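Local coordinates for uncharacterized protein HI_0666 (Haemophilus influenzae, PDB 7CZO) that corresponds to the N-terminal domain of HipA toxin and probably acts in a HipBA toxin-antitoxin system with three-component regulation, its biochemical role being unestablished, at residues 8-20 against 29-41. Sequence-based numbering, arbitrary orientation.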
ATOM      1  N   GLY A   8      -1.944  -6.001   3.003  1.00 63.40           N
ATOM      2  CA  GLY A   8      -3.198  -5.332   2.620  1.00 54.36           C
ATOM      3  C   GLY A   8      -3.667  -5.810   1.262  1.00 54.08           C
ATOM      4  O   GLY A   8      -2.890  -5.845   0.310  1.00 64.61           O
ATOM      5  N   LYS A   9      -4.919  -6.229   1.168  1.00 53.16           N
ATOM      6  CA  LYS A   9      -5.523  -6.519  -0.131  1.00 59.24           C
ATOM      7  C   LYS A   9      -5.789  -5.180  -0.829  1.00 61.94           C
ATOM      8  O   LYS A   9      -6.255  -4.220  -0.215  1.00 57.26           O
ATOM      9  CB  LYS A   9      -6.854  -7.254   0.027  1.00 66.39           C
ATOM     10  CG  LYS A   9      -6.814  -8.770   0.058  1.00 71.86           C
ATOM     11  CD  LYS A   9      -8.135  -9.308   0.640  1.00 79.07           C
ATOM     12  CE  LYS A   9      -8.719 -10.502  -0.121  1.00 84.76           C
ATOM     13  NZ  LYS A   9     -10.164 -10.343  -0.489  1.00 82.10           N
ATOM     14  N   VAL A  10      -5.519  -5.142  -2.125  1.00 60.02           N
ATOM     15  CA  VAL A  10      -5.587  -3.923  -2.897  1.00 55.63           C
ATOM     16  C   VAL A  10      -6.684  -4.026  -3.911  1.00 53.25           C
ATOM     17  O   VAL A  10      -6.680  -4.922  -4.755  1.00 53.40           O
ATOM     18  CB  VAL A  10      -4.257  -3.684  -3.620  1.00 55.84           C
ATOM     19  CG1 VAL A  10      -4.397  -2.615  -4.702  1.00 51.20           C
ATOM     20  CG2 VAL A  10      -3.172  -3.320  -2.582  1.00 55.01           C
ATOM     21  N   PHE A  11      -7.613  -3.086  -3.826  1.00 57.07           N
ATOM     22  CA  PHE A  11      -8.753  -2.994  -4.728  1.00 55.82           C
ATOM     23  C   PHE A  11      -8.626  -1.725  -5.583  1.00 52.55           C
ATOM     24  O   PHE A  11      -8.175  -0.706  -5.091  1.00 48.06           O
ATOM     25  CB  PHE A  11     -10.041  -2.922  -3.909  1.00 56.18           C
ATOM     26  CG  PHE A  11     -10.359  -4.167  -3.151  1.00 56.78           C
ATOM     27  CD1 PHE A  11      -9.839  -4.379  -1.885  1.00 62.07           C
ATOM     28  CD2 PHE A  11     -11.187  -5.143  -3.699  1.00 68.95           C
ATOM     29  CE1 PHE A  11     -10.141  -5.534  -1.169  1.00 56.59           C
ATOM     30  CE2 PHE A  11     -11.499  -6.302  -2.987  1.00 62.84           C
ATOM     31  CZ  PHE A  11     -10.970  -6.489  -1.716  1.00 59.89           C
ATOM     32  N   LEU A  12      -9.004  -1.824  -6.856  1.00 54.18           N
ATOM     33  CA  LEU A  12      -9.050  -0.699  -7.838  1.00 57.75           C
ATOM     34  C   LEU A  12     -10.429  -0.703  -8.583  1.00 65.06           C
ATOM     35  O   LEU A  12     -10.911  -1.744  -9.056  1.00 62.53           O
ATOM     36  CB  LEU A  12      -7.941  -0.874  -8.823  1.00 54.36           C
ATOM     37  CG  LEU A  12      -7.665   0.240  -9.805  1.00 62.72           C
ATOM     38  CD1 LEU A  12      -7.470   1.576  -9.111  1.00 61.87           C
ATOM     39  CD2 LEU A  12      -6.413  -0.132 -10.603  1.00 58.90           C
ATOM     40  N   TYR A  13     -11.107   0.437  -8.602  1.00 63.52           N
ATOM     41  CA  TYR A  13     -12.494   0.514  -9.072  1.00 54.83           C
ATOM     42  C   TYR A  13     -13.330  -0.700  -8.693  1.00 57.53           C
ATOM     43  O   TYR A  13     -14.081  -1.209  -9.541  1.00 57.02           O
ATOM     44  CB  TYR A  13     -12.561   0.678 -10.604  1.00 48.66           C
ATOM     45  CG  TYR A  13     -11.623   1.741 -11.139  1.00 45.42           C
ATOM     46  CD1 TYR A  13     -11.803   3.081 -10.867  1.00 48.27           C
ATOM     47  CD2 TYR A  13     -10.580   1.397 -11.910  1.00 43.40           C
ATOM     48  CE1 TYR A  13     -10.933   4.028 -11.393  1.00 47.25           C
ATOM     49  CE2 TYR A  13      -9.700   2.317 -12.396  1.00 45.12           C
ATOM     50  CZ  TYR A  13      -9.878   3.631 -12.151  1.00 44.24           C
ATOM     51  OH  TYR A  13      -8.921   4.527 -12.662  1.00 58.32           O
ATOM     52  N   GLY A  14     -13.221  -1.154  -7.445  1.00 53.06           N
ATOM     53  CA  GLY A  14     -14.123  -2.187  -6.908  1.00 52.66           C
ATOM     54  C   GLY A  14     -13.559  -3.606  -6.931  1.00 65.18           C
ATOM     55  O   GLY A  14     -14.039  -4.475  -6.208  1.00 69.93           O
ATOM     56  N   GLU A  15     -12.529  -3.837  -7.747  1.00 68.03           N
ATOM     57  CA  GLU A  15     -12.007  -5.180  -7.980  1.00 73.42           C
ATOM     58  C   GLU A  15     -10.660  -5.415  -7.290  1.00 69.69           C
ATOM     59  O   GLU A  15      -9.733  -4.631  -7.469  1.00 68.90           O
ATOM     60  CB  GLU A  15     -11.814  -5.413  -9.492  1.00 76.80           C
ATOM     61  CG  GLU A  15     -12.996  -5.030 -10.371  1.00 79.64           C
ATOM     62  CD  GLU A  15     -14.251  -5.851 -10.094  1.00 91.27           C
ATOM     63  OE1 GLU A  15     -14.154  -7.101  -9.964  1.00 95.31           O
ATOM     64  OE2 GLU A  15     -15.340  -5.239 -10.026  1.00 91.33           O
ATOM     65  N   PHE A  16     -10.572  -6.508  -6.535  1.00 64.47           N
ATOM     66  CA  PHE A  16      -9.331  -7.005  -5.956  1.00 65.10           C
ATOM     67  C   PHE A  16      -8.331  -7.206  -7.065  1.00 58.67           C
ATOM     68  O   PHE A  16      -8.600  -7.987  -7.971  1.00 61.45           O
ATOM     69  CB  PHE A  16      -9.590  -8.351  -5.270  1.00 67.75           C
ATOM     70  CG  PHE A  16      -8.384  -8.986  -4.660  1.00 72.21           C
ATOM     71  CD1 PHE A  16      -7.369  -8.225  -4.087  1.00 79.78           C
ATOM     72  CD2 PHE A  16      -8.283 -10.359  -4.605  1.00 79.51           C
ATOM     73  CE1 PHE A  16      -6.265  -8.830  -3.503  1.00 78.85           C
ATOM     74  CE2 PHE A  16      -7.183 -10.973  -4.017  1.00 82.26           C
ATOM     75  CZ  PHE A  16      -6.171 -10.206  -3.464  1.00 83.22           C
ATOM     76  N   ILE A  17      -7.201  -6.484  -7.008  1.00 53.09           N
ATOM     77  CA  ILE A  17      -6.162  -6.615  -8.030  1.00 51.61           C
ATOM     78  C   ILE A  17      -4.811  -7.151  -7.514  1.00 52.08           C
ATOM     79  O   ILE A  17      -3.960  -7.515  -8.331  1.00 50.43           O
ATOM     80  CB  ILE A  17      -5.899  -5.282  -8.742  1.00 54.69           C
ATOM     81  CG1 ILE A  17      -5.187  -4.314  -7.810  1.00 60.91           C
ATOM     82  CG2 ILE A  17      -7.189  -4.659  -9.209  1.00 60.83           C
ATOM     83  CD1 ILE A  17      -4.824  -2.986  -8.438  1.00 60.93           C
ATOM     84  N   GLY A  18      -4.581  -7.182  -6.194  1.00 47.29           N
ATOM     85  CA  GLY A  18      -3.273  -7.637  -5.685  1.00 46.09           C
ATOM     86  C   GLY A  18      -3.007  -7.379  -4.215  1.00 45.06           C
ATOM     87  O   GLY A  18      -3.929  -7.082  -3.471  1.00 45.47           O
ATOM     88  N   LEU A  19      -1.739  -7.433  -3.803  1.00 46.39           N
ATOM     89  CA  LEU A  19      -1.395  -7.495  -2.364  1.00 50.68           C
ATOM     90  C   LEU A  19      -0.207  -6.617  -2.060  1.00 52.21           C
ATOM     91  O   LEU A  19       0.794  -6.685  -2.740  1.00 59.12           O
ATOM     92  CB  LEU A  19      -1.029  -8.923  -1.965  1.00 53.30           C
ATOM     93  CG  LEU A  19      -2.135  -9.967  -2.114  1.00 58.35           C
ATOM     94  CD1 LEU A  19      -1.532 -11.357  -2.201  1.00 60.02           C
ATOM     95  CD2 LEU A  19      -3.109  -9.857  -0.946  1.00 61.05           C
ATOM     96  N   LEU A  20      -0.298  -5.785  -1.039  1.00 52.97           N
ATOM     97  CA  LEU A  20       0.816  -4.924  -0.701  1.00 53.21           C
ATOM     98  C   LEU A  20       1.249  -5.350   0.691  1.00 55.10           C
ATOM     99  O   LEU A  20       0.421  -5.342   1.607  1.00 54.33           O
ATOM    100  CB  LEU A  20       0.359  -3.477  -0.729  1.00 50.77           C
ATOM    101  CG  LEU A  20       1.352  -2.465  -0.192  1.00 52.57           C
ATOM    102  CD1 LEU A  20       2.516  -2.266  -1.124  1.00 57.35           C
ATOM    103  CD2 LEU A  20       0.630  -1.150   0.023  1.00 60.61           C
ATOM    104  N   PHE A  29       4.677  -5.041  -3.592  1.00 51.90           N
ATOM    105  CA  PHE A  29       3.428  -5.035  -4.302  1.00 51.65           C
ATOM    106  C   PHE A  29       3.464  -6.137  -5.327  1.00 51.79           C
ATOM    107  O   PHE A  29       4.477  -6.294  -6.002  1.00 57.78           O
ATOM    108  CB  PHE A  29       3.177  -3.694  -5.004  1.00 51.77           C
ATOM    109  CG  PHE A  29       1.942  -3.711  -5.860  1.00 50.75           C
ATOM    110  CD1 PHE A  29       0.703  -4.036  -5.296  1.00 51.88           C
ATOM    111  CD2 PHE A  29       2.013  -3.470  -7.216  1.00 51.75           C
ATOM    112  CE1 PHE A  29      -0.446  -4.113  -6.056  1.00 42.93           C
ATOM    113  CE2 PHE A  29       0.873  -3.537  -7.983  1.00 54.77           C
ATOM    114  CZ  PHE A  29      -0.359  -3.857  -7.399  1.00 50.88           C
ATOM    115  N   SER A  30       2.347  -6.852  -5.477  1.00 47.30           N
ATOM    116  CA  SER A  30       2.203  -7.862  -6.514  1.00 52.34           C
ATOM    117  C   SER A  30       0.771  -7.951  -7.029  1.00 53.83           C
ATOM    118  O   SER A  30      -0.180  -7.850  -6.249  1.00 58.34           O
ATOM    119  CB  SER A  30       2.617  -9.238  -5.985  1.00 57.34           C
ATOM    120  OG  SER A  30       1.751  -9.677  -4.936  1.00 60.33           O
ATOM    121  N   TYR A  31       0.626  -8.134  -8.342  1.00 52.98           N
ATOM    122  CA  TYR A  31      -0.698  -8.256  -8.988  1.00 55.99           C
ATOM    123  C   TYR A  31      -1.214  -9.686  -8.871  1.00 55.22           C
ATOM    124  O   TYR A  31      -0.483 -10.619  -9.106  1.00 62.90           O
ATOM    125  CB  TYR A  31      -0.590  -7.926 -10.493  1.00 51.34           C
ATOM    126  CG  TYR A  31      -0.502  -6.465 -10.853  1.00 47.60           C
ATOM    127  CD1 TYR A  31      -1.599  -5.634 -10.676  1.00 48.50           C
ATOM    128  CD2 TYR A  31       0.649  -5.924 -11.391  1.00 47.35           C
ATOM    129  CE1 TYR A  31      -1.548  -4.307 -11.008  1.00 46.90           C
ATOM    130  CE2 TYR A  31       0.735  -4.569 -11.706  1.00 47.33           C
ATOM    131  CZ  TYR A  31      -0.382  -3.774 -11.518  1.00 48.01           C
ATOM    132  OH  TYR A  31      -0.371  -2.433 -11.846  1.00 48.50           O
ATOM    133  N   ASN A  32      -2.478  -9.873  -8.569  1.00 59.42           N
ATOM    134  CA  ASN A  32      -3.081 -11.192  -8.743  1.00 64.28           C
ATOM    135  C   ASN A  32      -2.749 -11.851 -10.088  1.00 67.28           C
ATOM    136  O   ASN A  32      -2.612 -11.181 -11.111  1.00 67.67           O
ATOM    137  CB  ASN A  32      -4.594 -11.119  -8.546  1.00 65.81           C
ATOM    138  CG  ASN A  32      -4.963 -10.982  -7.092  1.00 75.08           C
ATOM    139  OD1 ASN A  32      -4.149 -11.282  -6.212  1.00 79.89           O
ATOM    140  ND2 ASN A  32      -6.179 -10.529  -6.820  1.00 81.75           N
ATOM    141  N   PRO A  33      -2.598 -13.179 -10.093  1.00 78.74           N
ATOM    142  CA  PRO A  33      -2.144 -13.842 -11.327  1.00 73.84           C
ATOM    143  C   PRO A  33      -3.171 -13.786 -12.456  1.00 76.00           C
ATOM    144  O   PRO A  33      -2.786 -13.786 -13.626  1.00 75.04           O
ATOM    145  CB  PRO A  33      -1.903 -15.284 -10.894  1.00 77.52           C
ATOM    146  CG  PRO A  33      -2.211 -15.349  -9.426  1.00 81.80           C
ATOM    147  CD  PRO A  33      -2.973 -14.138  -9.044  1.00 77.25           C
ATOM    148  N   ASP A  34      -4.460 -13.734 -12.113  1.00 76.29           N
ATOM    149  CA  ASP A  34      -5.519 -13.626 -13.125  1.00 89.47           C
ATOM    150  C   ASP A  34      -5.933 -12.205 -13.386  1.00 89.93           C
ATOM    151  O   ASP A  34      -6.990 -11.995 -13.988  1.00 90.51           O
ATOM    152  CB  ASP A  34      -6.818 -14.316 -12.692  1.00100.10           C
ATOM    153  CG  ASP A  34      -6.593 -15.617 -12.034  1.00 97.47           C
ATOM    154  OD1 ASP A  34      -6.083 -16.537 -12.714  1.00 93.63           O
ATOM    155  OD2 ASP A  34      -6.943 -15.689 -10.836  1.00 98.04           O
ATOM    156  N   TYR A  35      -5.176 -11.236 -12.876  1.00 88.75           N
ATOM    157  CA  TYR A  35      -5.501  -9.850 -13.125  1.00 76.14           C
ATOM    158  C   TYR A  35      -4.807  -9.469 -14.391  1.00 75.11           C
ATOM    159  O   TYR A  35      -3.588  -9.236 -14.433  1.00 81.87           O
ATOM    160  CB  TYR A  35      -5.102  -8.919 -11.985  1.00 70.75           C
ATOM    161  CG  TYR A  35      -5.578  -7.496 -12.207  1.00 65.50           C
ATOM    162  CD1 TYR A  35      -6.907  -7.142 -11.950  1.00 64.17           C
ATOM    163  CD2 TYR A  35      -4.708  -6.502 -12.664  1.00 59.37           C
ATOM    164  CE1 TYR A  35      -7.358  -5.845 -12.133  1.00 59.49           C
ATOM    165  CE2 TYR A  35      -5.155  -5.201 -12.867  1.00 63.92           C
ATOM    166  CZ  TYR A  35      -6.489  -4.870 -12.592  1.00 62.63           C
ATOM    167  OH  TYR A  35      -6.968  -3.573 -12.796  1.00 56.22           O
ATOM    168  N   GLN A  36      -5.597  -9.529 -15.443  1.00 85.91           N
ATOM    169  CA  GLN A  36      -5.361  -8.766 -16.626  1.00 98.00           C
ATOM    170  C   GLN A  36      -6.427  -7.705 -16.427  1.00 88.35           C
ATOM    171  O   GLN A  36      -7.555  -8.020 -16.018  1.00 97.03           O
ATOM    172  CB  GLN A  36      -5.573  -9.612 -17.883  1.00101.90           C
ATOM    173  CG  GLN A  36      -4.857  -9.060 -19.112  1.00118.49           C
ATOM    174  CD  GLN A  36      -5.617  -7.936 -19.829  1.00130.89           C
ATOM    175  OE1 GLN A  36      -6.603  -7.379 -19.319  1.00136.05           O
ATOM    176  NE2 GLN A  36      -5.156  -7.603 -21.030  1.00131.88           N
ATOM    177  N   GLY A  37      -6.058  -6.454 -16.674  1.00 69.95           N
ATOM    178  CA  GLY A  37      -6.895  -5.332 -16.290  1.00 61.58           C
ATOM    179  C   GLY A  37      -6.056  -4.072 -16.340  1.00 64.28           C
ATOM    180  O   GLY A  37      -4.858  -4.105 -16.724  1.00 51.20           O
ATOM    181  N   ILE A  38      -6.673  -2.951 -15.968  1.00 59.45           N
ATOM    182  CA  ILE A  38      -5.990  -1.663 -16.116  1.00 58.48           C
ATOM    183  C   ILE A  38      -4.926  -1.572 -15.033  1.00 63.95           C
ATOM    184  O   ILE A  38      -5.198  -1.907 -13.861  1.00 61.91           O
ATOM    185  CB  ILE A  38      -6.976  -0.477 -16.066  1.00 58.23           C
ATOM    186  CG1 ILE A  38      -6.235   0.821 -16.374  1.00 61.40           C
ATOM    187  CG2 ILE A  38      -7.729  -0.390 -14.742  1.00 55.20           C
ATOM    188  CD1 ILE A  38      -7.139   2.042 -16.422  1.00 63.45           C
ATOM    189  N   PRO A  39      -3.696  -1.184 -15.417  1.00 62.27           N
ATOM    190  CA  PRO A  39      -2.642  -1.102 -14.382  1.00 59.36           C
ATOM    191  C   PRO A  39      -2.912  -0.069 -13.288  1.00 60.60           C
ATOM    192  O   PRO A  39      -3.618   0.915 -13.505  1.00 67.21           O
ATOM    193  CB  PRO A  39      -1.403  -0.760 -15.188  1.00 60.06           C
ATOM    194  CG  PRO A  39      -1.664  -1.452 -16.512  1.00 58.71           C
ATOM    195  CD  PRO A  39      -3.118  -1.197 -16.772  1.00 59.85           C
ATOM    196  N   LEU A  40      -2.399  -0.327 -12.093  1.00 65.01           N
ATOM    197  CA  LEU A  40      -2.595   0.600 -10.973  1.00 63.08           C
ATOM    198  C   LEU A  40      -1.870   1.936 -11.249  1.00 61.28           C
ATOM    199  O   LEU A  40      -2.355   3.021 -10.930  1.00 65.42           O
ATOM    200  CB  LEU A  40      -2.119  -0.052  -9.673  1.00 60.65           C
ATOM    201  CG  LEU A  40      -2.209   0.782  -8.400  1.00 57.23           C
ATOM    202  CD1 LEU A  40      -3.663   0.936  -8.033  1.00 61.47           C
ATOM    203  CD2 LEU A  40      -1.455   0.117  -7.265  1.00 56.76           C
ATOM    204  N   SER A  41      -0.713   1.846 -11.871  1.00 59.73           N
ATOM    205  CA  SER A  41       0.030   3.025 -12.234  1.00 64.99           C
ATOM    206  C   SER A  41       1.027   2.655 -13.324  1.00 69.39           C
ATOM    207  O   SER A  41       1.326   1.475 -13.529  1.00 69.89           O
ATOM    208  CB  SER A  41       0.778   3.529 -11.009  1.00 66.14           C
ATOM    209  OG  SER A  41       1.826   2.633 -10.694  1.00 59.49           O
TER
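Strands 15-20 and 29-31, from the beta hairpin of strands 15-22 and 27-31, pair antiparallel in the five-stranded sheet of this HipA N-terminal domain, and the loop after 29-31 packs on the hairpin 8-20. The strand axes run at 153°, and two backbone bonds at the hydrogen-bonded pair L19-S30 set the register: L19 N reaches S30 O at 2.9 Å, and S30 N returns to L19 O at 3.2 Å. N32 N to I17 O (2.8 Å), approaching from above the carbonyl plane, extends the pairing past the strand end. Here the hairpin 8-20 is irregular, because I17 and G18 both face V10 in a classic beta bulge. At the bulge, I17 CB lies over one face of the Y35 ring, 3.8 Å from its centroid and 12° off its normal, a CH-pi contact. Y35 chi1, near 180°, brings that face against I17 CB, while Y35 OH hydrogen-bonds I38 O. The N32 amide stands nearly upright on one F16 face, planes 80° apart; ND2 sits over the face, displaced toward the rim. L12 CD2 meets L40 CD1 at 3.9 Å; L40 also touches F60 of helix 58-62. The Y31 hydroxyl accepts L40 N at 2.9 Å and also bonds F44 O. Y35 OH thus ties the loop to itself and Y31 OH ties the strand end to L40 and F44, whereas the loop's hold on the bulged hairpin beyond N32 is chiefly apolar.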